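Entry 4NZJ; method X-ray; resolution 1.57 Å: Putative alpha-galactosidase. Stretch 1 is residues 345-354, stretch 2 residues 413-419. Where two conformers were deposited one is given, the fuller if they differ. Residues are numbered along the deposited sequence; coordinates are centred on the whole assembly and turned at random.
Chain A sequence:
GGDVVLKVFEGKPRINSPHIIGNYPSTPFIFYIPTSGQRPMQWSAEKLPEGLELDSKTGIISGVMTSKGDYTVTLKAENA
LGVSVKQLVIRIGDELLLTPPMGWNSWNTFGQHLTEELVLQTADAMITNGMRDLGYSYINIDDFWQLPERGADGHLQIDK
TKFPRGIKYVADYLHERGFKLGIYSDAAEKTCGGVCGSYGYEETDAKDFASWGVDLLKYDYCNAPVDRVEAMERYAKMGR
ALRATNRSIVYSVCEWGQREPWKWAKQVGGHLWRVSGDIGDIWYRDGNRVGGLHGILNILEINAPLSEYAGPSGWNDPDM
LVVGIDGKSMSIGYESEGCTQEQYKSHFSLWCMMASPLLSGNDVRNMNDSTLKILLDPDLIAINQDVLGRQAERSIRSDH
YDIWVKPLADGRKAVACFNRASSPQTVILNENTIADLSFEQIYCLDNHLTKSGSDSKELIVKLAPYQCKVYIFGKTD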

# COMPACT_ATOMS: atom_id res chain seq x y z
N LYS A 345 2.95 15.99 1.20
CA LYS A 345 3.70 15.36 2.29
C LYS A 345 2.77 14.93 3.43
O LYS A 345 2.90 13.83 3.97
CB LYS A 345 4.79 16.31 2.80
CG LYS A 345 5.56 15.83 4.03
CD LYS A 345 6.40 14.60 3.76
CE LYS A 345 7.11 14.12 5.03
NZ LYS A 345 8.02 15.13 5.61
N SER A 346 1.82 15.79 3.79
CA SER A 346 0.88 15.44 4.86
C SER A 346 -0.05 14.29 4.45
O SER A 346 -0.36 13.42 5.25
CB SER A 346 0.06 16.67 5.27
OG SER A 346 0.91 17.63 5.85
N HIS A 347 -0.50 14.33 3.20
CA HIS A 347 -1.29 13.25 2.60
C HIS A 347 -0.56 11.92 2.72
O HIS A 347 -1.11 10.94 3.21
CB HIS A 347 -1.59 13.66 1.15
CG HIS A 347 -2.06 12.55 0.25
ND1 HIS A 347 -3.07 11.68 0.59
CD2 HIS A 347 -1.71 12.25 -1.01
CE1 HIS A 347 -3.29 10.85 -0.42
NE2 HIS A 347 -2.48 11.18 -1.41
N PHE A 348 0.72 11.89 2.35
CA PHE A 348 1.51 10.67 2.49
C PHE A 348 1.66 10.25 3.96
O PHE A 348 1.46 9.08 4.31
CB PHE A 348 2.88 10.83 1.83
CG PHE A 348 3.68 9.56 1.80
CD1 PHE A 348 3.37 8.55 0.89
CD2 PHE A 348 4.71 9.34 2.70
CE1 PHE A 348 4.08 7.37 0.87
CE2 PHE A 348 5.44 8.16 2.66
CZ PHE A 348 5.12 7.18 1.76
N SER A 349 1.99 11.22 4.82
CA SER A 349 2.20 10.98 6.25
C SER A 349 0.98 10.36 6.91
O SER A 349 1.11 9.43 7.71
CB SER A 349 2.54 12.29 6.97
OG SER A 349 3.70 12.86 6.42
N LEU A 350 -0.20 10.86 6.58
CA LEU A 350 -1.42 10.38 7.21
C LEU A 350 -1.84 9.02 6.66
O LEU A 350 -2.32 8.17 7.40
CB LEU A 350 -2.53 11.42 7.10
CG LEU A 350 -2.26 12.66 7.98
CD1 LEU A 350 -3.19 13.81 7.64
CD2 LEU A 350 -2.34 12.30 9.47
N TRP A 351 -1.66 8.80 5.36
CA TRP A 351 -1.85 7.45 4.79
C TRP A 351 -0.92 6.45 5.51
O TRP A 351 -1.31 5.32 5.80
CB TRP A 351 -1.58 7.46 3.28
CG TRP A 351 -2.79 7.63 2.38
CD1 TRP A 351 -3.13 6.82 1.33
CD2 TRP A 351 -3.80 8.65 2.44
NE1 TRP A 351 -4.27 7.29 0.72
CE2 TRP A 351 -4.71 8.40 1.38
CE3 TRP A 351 -4.03 9.76 3.27
CZ2 TRP A 351 -5.84 9.20 1.14
CZ3 TRP A 351 -5.15 10.57 3.02
CH2 TRP A 351 -6.04 10.28 1.97
N CYS A 352 0.30 6.88 5.84
CA CYS A 352 1.19 6.01 6.60
C CYS A 352 0.64 5.73 8.00
O CYS A 352 0.55 4.58 8.42
CB CYS A 352 2.61 6.59 6.67
SG CYS A 352 3.51 6.43 5.11
N MSE A 353 0.26 6.79 8.70
CA MSE A 353 -0.30 6.66 10.06
C MSE A 353 -1.55 5.82 10.12
O MSE A 353 -1.77 5.11 11.09
CB MSE A 353 -0.66 8.03 10.63
CG MSE A 353 0.56 8.90 10.93
SE MSE A 353 1.56 8.29 12.49
CE MSE A 353 0.24 8.76 13.87
N MSE A 354 -2.38 5.90 9.08
CA MSE A 354 -3.67 5.17 9.04
C MSE A 354 -3.53 3.74 8.57
O MSE A 354 -4.53 3.05 8.38
CB MSE A 354 -4.65 5.92 8.14
CG MSE A 354 -5.04 7.27 8.73
SE MSE A 354 -6.43 8.18 7.66
CE MSE A 354 -5.59 8.08 5.89
N LYS A 413 4.54 4.77 20.71
CA LYS A 413 3.40 5.37 20.04
C LYS A 413 3.89 6.41 19.03
O LYS A 413 4.64 7.31 19.40
CB LYS A 413 2.46 6.05 21.04
CG LYS A 413 1.60 5.11 21.86
CD LYS A 413 0.67 5.88 22.79
CE LYS A 413 -0.25 4.96 23.56
NZ LYS A 413 0.46 4.16 24.60
N ALA A 414 3.46 6.29 17.78
CA ALA A 414 3.71 7.33 16.80
C ALA A 414 2.61 8.38 16.96
O ALA A 414 1.44 8.04 17.11
CB ALA A 414 3.70 6.77 15.38
N VAL A 415 3.01 9.65 16.95
CA VAL A 415 2.08 10.76 17.12
C VAL A 415 2.28 11.73 15.96
O VAL A 415 3.39 12.20 15.73
CB VAL A 415 2.32 11.49 18.47
CG1 VAL A 415 1.43 12.72 18.59
CG2 VAL A 415 2.09 10.53 19.63
N ALA A 416 1.20 12.02 15.24
CA ALA A 416 1.24 12.97 14.13
C ALA A 416 0.44 14.21 14.49
O ALA A 416 -0.74 14.09 14.84
CB ALA A 416 0.70 12.34 12.87
N CYS A 417 1.07 15.37 14.40
CA CYS A 417 0.41 16.65 14.61
C CYS A 417 0.20 17.27 13.25
O CYS A 417 1.16 17.60 12.56
CB CYS A 417 1.28 17.57 15.46
SG CYS A 417 1.73 16.87 17.07
N PHE A 418 -1.07 17.40 12.85
CA PHE A 418 -1.40 17.79 11.49
C PHE A 418 -2.17 19.09 11.47
O PHE A 418 -3.28 19.17 11.98
CB PHE A 418 -2.20 16.67 10.83
CG PHE A 418 -2.83 17.06 9.52
CD1 PHE A 418 -2.10 17.71 8.53
CD2 PHE A 418 -4.17 16.74 9.26
CE1 PHE A 418 -2.69 18.05 7.32
CE2 PHE A 418 -4.76 17.08 8.05
CZ PHE A 418 -4.02 17.73 7.08
N ASN A 419 -1.55 20.11 10.90
CA ASN A 419 -2.16 21.41 10.72
C ASN A 419 -3.00 21.44 9.45
O ASN A 419 -2.46 21.45 8.35
CB ASN A 419 -1.07 22.48 10.65
CG ASN A 419 -1.63 23.88 10.53
OD1 ASN A 419 -2.80 24.12 10.81
ND2 ASN A 419 -0.78 24.82 10.12

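When a helix packs on a strand without hydrogen bonds between them, side-chain rotamers help make the fit, and residues 345-354 and 413-419 of this putative alpha-galactosidase illustrate how. Helix 345-353 and strand 413-419 run roughly antiparallel, at 148°, with axes 10.0 Å apart at closest approach. Strand alternation turns Ala414, Ala416 and Phe418 toward the helix, while Val415 and Cys417 point away; the helix answers with Ser346, Leu350 and Met353.

At one end the partner is large. Phe418, with chi1 t and chi2 at 48°, extends its ring to the helix. Leu350, in the mt rotamer, lays CD1 over one face of the Phe418 ring, 3.7 Å from the ring centroid and 18° off the normal, a CH-pi contact. Ser346 approaches the same ring obliquely, CB lying 3.7 Å from Phe418 CE1; its OG is hydrogen-bonded elsewhere in the structure.

At the other end the size relation reverses. Met353, a selenomethionine, adopts mmm, a folded course that sets SE 3.9 Å from Ala414 CB and CE 3.7 Å from Ala416 CB. The methyl also reaches the backbone, with Met353 CE 3.5 Å from Ala414 O. Between Ser346 and Leu350 in sequence, Ser349 also points toward the strand but stays out of contact; its m rotamer directs OG back to Lys345 O, a 2.8 Å hydrogen bond within the helix.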